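Local coordinates for thioredoxin (H-type,TRX-H) (Edwardsiella tarda, PDB 5ZF2), which probably acts as a secreted thioredoxin-like effector that inhibits host ASK1-MAPK signalling to promote pathogenesis during infection, at residues 34-48 with 90-102. Sequence-based numbering, arbitrary orientation.
Sequences RQERELTPLFAQPAQ and GETSPSALSDFLT. With SO4 (sulfate ion), chain B.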
ATOM      1  N   ARG A  34      -7.490  -5.861  10.192  1.00 29.69           N
ATOM      2  CA  ARG A  34      -8.609  -6.053   9.318  1.00 28.05           C
ATOM      3  C   ARG A  34      -8.362  -5.813   7.817  1.00 30.33           C
ATOM      4  O   ARG A  34      -8.672  -6.626   7.017  1.00 27.15           O
ATOM      5  CB  ARG A  34      -9.700  -5.136   9.784  1.00 37.17           C
ATOM      6  CG  ARG A  34     -11.107  -5.599   9.540  1.00 50.16           C
ATOM      7  CD  ARG A  34     -12.040  -5.318  10.741  1.00 62.51           C
ATOM      8  NE  ARG A  34     -11.926  -4.003  11.403  1.00 67.71           N
ATOM      9  CZ  ARG A  34     -11.937  -3.811  12.725  1.00 65.75           C
ATOM     10  NH1 ARG A  34     -11.998  -4.827  13.576  1.00 61.65           N
ATOM     11  NH2 ARG A  34     -11.848  -2.598  13.217  1.00 65.97           N
ATOM     12  N   GLN A  35      -7.784  -4.689   7.467  1.00 24.20           N
ATOM     13  CA  GLN A  35      -7.301  -4.470   6.122  1.00 22.06           C
ATOM     14  C   GLN A  35      -6.391  -5.583   5.626  1.00 29.03           C
ATOM     15  O   GLN A  35      -6.638  -6.137   4.597  1.00 25.21           O
ATOM     16  CB  GLN A  35      -6.594  -3.123   5.999  1.00 24.74           C
ATOM     17  CG  GLN A  35      -7.513  -1.937   5.858  1.00 19.89           C
ATOM     18  CD  GLN A  35      -6.768  -0.651   5.684  1.00 23.31           C
ATOM     19  OE1 GLN A  35      -5.661  -0.500   6.136  1.00 23.06           O
ATOM     20  NE2 GLN A  35      -7.385   0.279   5.040  1.00 17.71           N
ATOM     21  N   GLU A  36      -5.348  -5.882   6.387  1.00 24.58           N
ATOM     22  CA  GLU A  36      -4.343  -6.848   5.977  1.00 25.20           C
ATOM     23  C   GLU A  36      -4.968  -8.180   5.620  1.00 25.51           C
ATOM     24  O   GLU A  36      -4.723  -8.705   4.603  1.00 29.83           O
ATOM     25  CB  GLU A  36      -3.221  -7.006   7.004  1.00 37.18           C
ATOM     26  CG  GLU A  36      -2.307  -8.201   6.763  1.00 49.69           C
ATOM     27  CD  GLU A  36      -1.161  -8.297   7.751  1.00 64.38           C
ATOM     28  OE1 GLU A  36       0.004  -8.091   7.361  1.00 68.98           O
ATOM     29  OE2 GLU A  36      -1.411  -8.567   8.933  1.00 68.29           O
ATOM     30  N   ARG A  37      -5.837  -8.673   6.460  1.00 26.86           N
ATOM     31  CA  ARG A  37      -6.691  -9.802   6.159  1.00 31.05           C
ATOM     32  C   ARG A  37      -7.309  -9.856   4.792  1.00 25.09           C
ATOM     33  O   ARG A  37      -7.328 -10.834   4.149  1.00 25.21           O
ATOM     34  CB  ARG A  37      -7.858  -9.829   7.129  1.00 37.02           C
ATOM     35  CG  ARG A  37      -7.634 -10.692   8.278  1.00 47.54           C
ATOM     36  CD  ARG A  37      -6.467 -10.262   9.087  1.00 63.32           C
ATOM     37  NE  ARG A  37      -6.828 -10.292  10.481  1.00 68.49           N
ATOM     38  CZ  ARG A  37      -6.309 -11.156  11.311  1.00 72.18           C
ATOM     39  NH1 ARG A  37      -5.427 -12.022  10.844  1.00 75.79           N
ATOM     40  NH2 ARG A  37      -6.665 -11.165  12.579  1.00 72.46           N
ATOM     41  N   GLU A  38      -7.911  -8.778   4.416  1.00 23.21           N
ATOM     42  CA  GLU A  38      -8.687  -8.719   3.186  1.00 23.50           C
ATOM     43  C   GLU A  38      -7.827  -8.422   1.975  1.00 20.71           C
ATOM     44  O   GLU A  38      -8.150  -8.871   0.872  1.00 23.94           O
ATOM     45  CB  GLU A  38      -9.787  -7.662   3.332  1.00 20.11           C
ATOM     46  CG  GLU A  38     -10.713  -8.025   4.511  1.00 30.97           C
ATOM     47  CD  GLU A  38     -11.684  -6.915   4.868  1.00 42.99           C
ATOM     48  OE1 GLU A  38     -11.458  -5.784   4.404  1.00 41.39           O
ATOM     49  OE2 GLU A  38     -12.627  -7.191   5.640  1.00 38.10           O
ATOM     50  N   LEU A  39      -6.740  -7.676   2.174  1.00 19.60           N
ATOM     51  CA  LEU A  39      -5.808  -7.360   1.104  1.00 24.65           C
ATOM     52  C   LEU A  39      -4.936  -8.560   0.719  1.00 25.38           C
ATOM     53  O   LEU A  39      -4.595  -8.725  -0.461  1.00 24.18           O
ATOM     54  CB  LEU A  39      -4.937  -6.180   1.529  1.00 22.40           C
ATOM     55  CG  LEU A  39      -5.617  -4.811   1.486  1.00 21.10           C
ATOM     56  CD1 LEU A  39      -4.704  -3.789   2.103  1.00 17.35           C
ATOM     57  CD2 LEU A  39      -5.987  -4.439   0.056  1.00 14.86           C
ATOM     58  N   THR A  40      -4.534  -9.384   1.688  1.00 21.51           N
ATOM     59  CA  THR A  40      -3.619 -10.485   1.364  1.00 25.90           C
ATOM     60  C   THR A  40      -4.119 -11.370   0.230  1.00 22.06           C
ATOM     61  O   THR A  40      -3.369 -11.553  -0.741  1.00 22.88           O
ATOM     62  CB  THR A  40      -3.294 -11.289   2.629  1.00 25.24           C
ATOM     63  OG1 THR A  40      -2.628 -10.419   3.558  1.00 28.50           O
ATOM     64  CG2 THR A  40      -2.403 -12.495   2.314  1.00 31.60           C
ATOM     65  N   PRO A  41      -5.356 -11.877   0.227  1.00 31.43           N
ATOM     66  CA  PRO A  41      -5.801 -12.641  -0.948  1.00 26.68           C
ATOM     67  C   PRO A  41      -5.910 -11.795  -2.202  1.00 23.69           C
ATOM     68  O   PRO A  41      -5.679 -12.302  -3.305  1.00 19.12           O
ATOM     69  CB  PRO A  41      -7.166 -13.194  -0.519  1.00 27.67           C
ATOM     70  CG  PRO A  41      -7.623 -12.264   0.536  1.00 27.93           C
ATOM     71  CD  PRO A  41      -6.408 -11.826   1.264  1.00 27.88           C
ATOM     72  N   LEU A  42      -6.247 -10.518  -2.079  1.00 18.03           N
ATOM     73  CA  LEU A  42      -6.312  -9.699  -3.280  1.00 20.17           C
ATOM     74  C   LEU A  42      -4.939  -9.578  -3.936  1.00 22.80           C
ATOM     75  O   LEU A  42      -4.844  -9.561  -5.166  1.00 18.70           O
ATOM     76  CB  LEU A  42      -6.884  -8.318  -2.946  1.00 18.06           C
ATOM     77  CG  LEU A  42      -8.328  -8.298  -2.427  1.00 19.04           C
ATOM     78  CD1 LEU A  42      -8.768  -6.893  -2.007  1.00 18.67           C
ATOM     79  CD2 LEU A  42      -9.267  -8.862  -3.495  1.00 25.13           C
ATOM     80  N   PHE A  43      -3.870  -9.520  -3.139  1.00 16.90           N
ATOM     81  CA  PHE A  43      -2.530  -9.396  -3.700  1.00 20.96           C
ATOM     82  C   PHE A  43      -2.127 -10.605  -4.534  1.00 20.42           C
ATOM     83  O   PHE A  43      -1.219 -10.495  -5.361  1.00 26.20           O
ATOM     84  CB  PHE A  43      -1.503  -9.193  -2.581  1.00 24.13           C
ATOM     85  CG  PHE A  43      -1.672  -7.901  -1.821  1.00 20.71           C
ATOM     86  CD1 PHE A  43      -2.310  -6.811  -2.415  1.00 15.89           C
ATOM     87  CD2 PHE A  43      -1.178  -7.778  -0.529  1.00 23.09           C
ATOM     88  CE1 PHE A  43      -2.459  -5.600  -1.732  1.00 20.71           C
ATOM     89  CE2 PHE A  43      -1.329  -6.579   0.180  1.00 18.89           C
ATOM     90  CZ  PHE A  43      -1.950  -5.486  -0.437  1.00 17.07           C
ATOM     91  N   ALA A  44      -2.757 -11.756  -4.328  1.00 19.02           N
ATOM     92  CA  ALA A  44      -2.375 -12.980  -5.027  1.00 19.64           C
ATOM     93  C   ALA A  44      -3.204 -13.213  -6.284  1.00 31.95           C
ATOM     94  O   ALA A  44      -2.938 -14.166  -7.026  1.00 23.38           O
ATOM     95  CB  ALA A  44      -2.519 -14.179  -4.086  1.00 22.00           C
ATOM     96  N   GLN A  45      -4.209 -12.384  -6.523  1.00 17.52           N
ATOM     97  CA  GLN A  45      -5.092 -12.575  -7.658  1.00 21.91           C
ATOM     98  C   GLN A  45      -4.390 -12.156  -8.946  1.00 17.06           C
ATOM     99  O   GLN A  45      -3.556 -11.250  -8.927  1.00 19.45           O
ATOM    100  CB  GLN A  45      -6.370 -11.757  -7.473  1.00 22.36           C
ATOM    101  CG  GLN A  45      -7.285 -12.345  -6.443  1.00 31.30           C
ATOM    102  CD  GLN A  45      -8.521 -11.506  -6.221  1.00 48.34           C
ATOM    103  OE1 GLN A  45      -8.745 -10.489  -6.900  1.00 51.98           O
ATOM    104  NE2 GLN A  45      -9.343 -11.928  -5.266  1.00 53.34           N
ATOM    105  N   PRO A  46      -4.748 -12.774 -10.080  1.00 19.54           N
ATOM    106  CA  PRO A  46      -4.015 -12.511 -11.332  1.00 20.66           C
ATOM    107  C   PRO A  46      -4.023 -11.062 -11.755  1.00 23.42           C
ATOM    108  O   PRO A  46      -3.043 -10.595 -12.351  1.00 21.40           O
ATOM    109  CB  PRO A  46      -4.752 -13.384 -12.362  1.00 29.29           C
ATOM    110  CG  PRO A  46      -5.503 -14.387 -11.565  1.00 28.08           C
ATOM    111  CD  PRO A  46      -5.832 -13.758 -10.268  1.00 25.59           C
ATOM    112  N   ALA A  47      -5.111 -10.336 -11.484  1.00 23.43           N
ATOM    113  CA  ALA A  47      -5.165  -8.928 -11.851  1.00 23.18           C
ATOM    114  C   ALA A  47      -4.105  -8.116 -11.126  1.00 17.91           C
ATOM    115  O   ALA A  47      -3.720  -7.048 -11.605  1.00 20.47           O
ATOM    116  CB  ALA A  47      -6.545  -8.350 -11.537  1.00 26.84           C
ATOM    117  N   GLN A  48      -3.669  -8.576  -9.946  1.00 16.83           N
ATOM    118  CA  GLN A  48      -2.637  -7.920  -9.144  1.00 16.16           C
ATOM    119  C   GLN A  48      -1.222  -8.433  -9.442  1.00 19.82           C
ATOM    120  O   GLN A  48      -0.291  -8.135  -8.680  1.00 13.53           O
ATOM    121  CB  GLN A  48      -2.928  -8.095  -7.653  1.00 19.46           C
ATOM    122  CG  GLN A  48      -3.819  -7.000  -7.040  1.00 29.53           C
ATOM    123  CD  GLN A  48      -5.207  -6.993  -7.667  1.00 37.18           C
ATOM    124  OE1 GLN A  48      -6.020  -7.902  -7.421  1.00 39.43           O
ATOM    125  NE2 GLN A  48      -5.475  -5.996  -8.512  1.00 28.71           N
ATOM    126  N   GLY A  90      -8.560   3.975   6.004  1.00 14.41           N
ATOM    127  CA  GLY A  90      -9.481   3.286   6.882  1.00 18.24           C
ATOM    128  C   GLY A  90     -10.472   2.350   6.214  1.00 15.29           C
ATOM    129  O   GLY A  90     -11.321   1.780   6.910  1.00 17.52           O
ATOM    130  N   GLU A  91     -10.378   2.149   4.906  1.00 13.91           N
ATOM    131  CA  GLU A  91     -11.343   1.327   4.182  1.00 18.12           C
ATOM    132  C   GLU A  91     -11.214  -0.145   4.544  1.00 14.76           C
ATOM    133  O   GLU A  91     -10.121  -0.718   4.438  1.00 17.17           O
ATOM    134  CB  GLU A  91     -11.131   1.484   2.674  1.00 13.95           C
ATOM    135  CG  GLU A  91     -12.054   0.614   1.837  1.00 16.74           C
ATOM    136  CD  GLU A  91     -13.512   0.999   2.050  1.00 19.91           C
ATOM    137  OE1 GLU A  91     -14.274   0.197   2.655  1.00 20.03           O
ATOM    138  OE2 GLU A  91     -13.881   2.117   1.617  1.00 18.71           O
ATOM    139  N   THR A  92     -12.340  -0.785   4.926  1.00 14.45           N
ATOM    140  CA  THR A  92     -12.308  -2.221   5.213  1.00 18.20           C
ATOM    141  C   THR A  92     -13.351  -3.032   4.450  1.00 19.82           C
ATOM    142  O   THR A  92     -13.486  -4.234   4.711  1.00 15.97           O
ATOM    143  CB  THR A  92     -12.466  -2.509   6.717  1.00 19.24           C
ATOM    144  OG1 THR A  92     -13.726  -2.011   7.174  1.00 17.32           O
ATOM    145  CG2 THR A  92     -11.334  -1.866   7.527  1.00 26.63           C
ATOM    146  N   SER A  93     -14.087  -2.437   3.514  1.00 17.56           N
ATOM    147  CA  SER A  93     -14.991  -3.255   2.694  1.00 15.23           C
ATOM    148  C   SER A  93     -14.179  -4.079   1.700  1.00 19.72           C
ATOM    149  O   SER A  93     -13.414  -3.507   0.908  1.00 14.52           O
ATOM    150  CB  SER A  93     -16.007  -2.384   1.949  1.00 18.03           C
ATOM    151  OG  SER A  93     -16.510  -3.078   0.815  1.00 15.66           O
ATOM    152  N   PRO A  94     -14.308  -5.414   1.700  1.00 19.87           N
ATOM    153  CA  PRO A  94     -13.582  -6.222   0.696  1.00 21.35           C
ATOM    154  C   PRO A  94     -13.829  -5.783  -0.746  1.00 18.96           C
ATOM    155  O   PRO A  94     -12.874  -5.689  -1.524  1.00 13.57           O
ATOM    156  CB  PRO A  94     -14.096  -7.647   0.952  1.00 22.61           C
ATOM    157  CG  PRO A  94     -14.492  -7.642   2.419  1.00 24.29           C
ATOM    158  CD  PRO A  94     -15.059  -6.250   2.661  1.00 19.49           C
ATOM    159  N   SER A  95     -15.073  -5.471  -1.123  1.00 18.18           N
ATOM    160  CA  SER A  95     -15.318  -5.030  -2.492  1.00 15.54           C
ATOM    161  C   SER A  95     -14.711  -3.656  -2.770  1.00 16.73           C
ATOM    162  O   SER A  95     -14.256  -3.394  -3.892  1.00 19.52           O
ATOM    163  CB  SER A  95     -16.823  -5.025  -2.779  1.00 18.53           C
ATOM    164  OG  SER A  95     -17.485  -4.088  -1.966  1.00 19.69           O
ATOM    165  N   ALA A  96     -14.683  -2.766  -1.778  1.00 14.95           N
ATOM    166  CA  ALA A  96     -14.088  -1.452  -2.002  1.00 13.17           C
ATOM    167  C   ALA A  96     -12.578  -1.552  -2.160  1.00 17.59           C
ATOM    168  O   ALA A  96     -11.991  -0.869  -3.008  1.00 11.92           O
ATOM    169  CB  ALA A  96     -14.447  -0.494  -0.853  1.00 12.84           C
ATOM    170  N   LEU A  97     -11.931  -2.396  -1.347  1.00 14.01           N
ATOM    171  CA  LEU A  97     -10.487  -2.586  -1.448  1.00 12.68           C
ATOM    172  C   LEU A  97     -10.111  -3.226  -2.777  1.00 14.00           C
ATOM    173  O   LEU A  97      -9.124  -2.826  -3.410  1.00 15.88           O
ATOM    174  CB  LEU A  97      -9.991  -3.455  -0.286  1.00 14.19           C
ATOM    175  CG  LEU A  97     -10.129  -2.817   1.096  1.00 11.13           C
ATOM    176  CD1 LEU A  97      -9.701  -3.811   2.146  1.00 15.50           C
ATOM    177  CD2 LEU A  97      -9.240  -1.597   1.211  1.00 11.23           C
ATOM    178  N   SER A  98     -10.866  -4.243  -3.200  1.00 13.52           N
ATOM    179  CA  SER A  98     -10.685  -4.808  -4.536  1.00 14.31           C
ATOM    180  C   SER A  98     -10.788  -3.724  -5.607  1.00 13.30           C
ATOM    181  O   SER A  98      -9.952  -3.634  -6.512  1.00 15.11           O
ATOM    182  CB  SER A  98     -11.724  -5.899  -4.779  1.00 17.26           C
ATOM    183  OG  SER A  98     -11.648  -6.366  -6.099  1.00 22.06           O
ATOM    184  N   ASP A  99     -11.812  -2.891  -5.524  1.00 16.73           N
ATOM    185  CA  ASP A  99     -11.982  -1.888  -6.571  1.00 20.14           C
ATOM    186  C   ASP A  99     -10.883  -0.833  -6.515  1.00 12.94           C
ATOM    187  O   ASP A  99     -10.456  -0.330  -7.562  1.00 18.64           O
ATOM    188  CB  ASP A  99     -13.361  -1.251  -6.451  1.00 24.07           C
ATOM    189  CG  ASP A  99     -13.694  -0.377  -7.641  1.00 30.85           C
ATOM    190  OD1 ASP A  99     -13.762  -0.897  -8.775  1.00 36.57           O
ATOM    191  OD2 ASP A  99     -13.850   0.827  -7.435  1.00 30.00           O
ATOM    192  N   PHE A 100     -10.395  -0.519  -5.310  1.00 12.00           N
ATOM    193  CA  PHE A 100      -9.291   0.426  -5.137  1.00 17.55           C
ATOM    194  C   PHE A 100      -8.048  -0.029  -5.903  1.00 19.98           C
ATOM    195  O   PHE A 100      -7.328   0.790  -6.487  1.00 13.60           O
ATOM    196  CB  PHE A 100      -8.959   0.573  -3.650  1.00 13.51           C
ATOM    197  CG  PHE A 100      -7.809   1.518  -3.366  1.00 11.46           C
ATOM    198  CD1 PHE A 100      -8.009   2.889  -3.363  1.00 16.36           C
ATOM    199  CD2 PHE A 100      -6.538   1.023  -3.107  1.00 12.83           C
ATOM    200  CE1 PHE A 100      -6.940   3.766  -3.118  1.00 17.31           C
ATOM    201  CE2 PHE A 100      -5.474   1.873  -2.845  1.00 12.43           C
ATOM    202  CZ  PHE A 100      -5.673   3.245  -2.837  1.00 10.83           C
ATOM    203  N   LEU A 101      -7.792  -1.330  -5.910  1.00 11.59           N
ATOM    204  CA  LEU A 101      -6.633  -1.877  -6.607  1.00 12.69           C
ATOM    205  C   LEU A 101      -6.848  -2.024  -8.101  1.00 15.65           C
ATOM    206  O   LEU A 101      -5.868  -2.012  -8.853  1.00 19.25           O
ATOM    207  CB  LEU A 101      -6.283  -3.249  -6.034  1.00 15.14           C
ATOM    208  CG  LEU A 101      -5.838  -3.209  -4.562  1.00 17.57           C
ATOM    209  CD1 LEU A 101      -5.547  -4.650  -4.108  1.00 18.31           C
ATOM    210  CD2 LEU A 101      -4.614  -2.320  -4.406  1.00 16.91           C
ATOM    211  N   THR A 102      -8.099  -2.163  -8.535  1.00 15.70           N
ATOM    212  CA  THR A 102      -8.454  -2.685  -9.849  1.00 23.58           C
ATOM    213  C   THR A 102      -8.838  -1.601 -10.844  1.00 31.25           C
ATOM    214  O   THR A 102      -8.445  -1.668 -12.018  1.00 26.55           O
ATOM    215  CB  THR A 102      -9.621  -3.659  -9.704  1.00 24.22           C
ATOM    216  OG1 THR A 102      -9.186  -4.797  -8.949  1.00 50.31           O
ATOM    217  CG2 THR A 102     -10.103  -4.108 -11.049  1.00 36.84           C
TER
HETATM  218  S   SO4 B 201     -18.540  -6.109   0.818  1.00 28.34           S
HETATM  219  O1  SO4 B 201     -17.253  -6.587   0.326  1.00 29.94           O
HETATM  220  O2  SO4 B 201     -19.294  -7.212   1.392  1.00 25.38           O
HETATM  221  O3  SO4 B 201     -18.330  -5.102   1.881  1.00 27.87           O
HETATM  222  O4  SO4 B 201     -19.293  -5.523  -0.293  1.00 24.98           O
HETATM  223  O   HOH W   1      -7.692   2.712   3.306  1.00 15.71           O
HETATM  224  O   HOH W   2     -11.884  -9.256  -6.498  1.00 36.13           O
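The Gln35 amide meets the loop before helix 94-102 in its own plane: Glu91 O lies 4° out of that plane and takes a bond from Gln35 NE2 of 3.0 Å, with an N-H...O angle of 160°. An extended chain beyond CG carries it there, and a water accepting from Glu91 N, and weakly from Gln35 NE2, bridges the same pair. The Phe43 ring has Leu39 O over one face, towards the rim, and Leu101 CD1 approaches obliquely, 4.0 Å from Phe43 CE1. At the edge of the Arg34 guanidinium, near its plane, sits Thr92 CG2, closest to Arg34 CG at 4.2 Å. In the thioredoxin fold, helix 30-43, with a probable CxxC at its start, and the C-terminal helix 94-102 pack on one face of the central sheet; the axes of 34-43 and 94-102 cross at -51°. Leucines fill the join: Leu97 CB lies 4.1 Å from Leu39 CD2, and Leu42 reaches across with CD1, 3.6 Å from Ser98 N. Just before helix 94-102, Thr92 O is 2.6 Å from Glu38 OE1, while Glu38 OE2 lies 3.7 Å from Pro94 CG. Ser93 OG caps the helix, accepting from Ala96 N and donating to a sulfate ion.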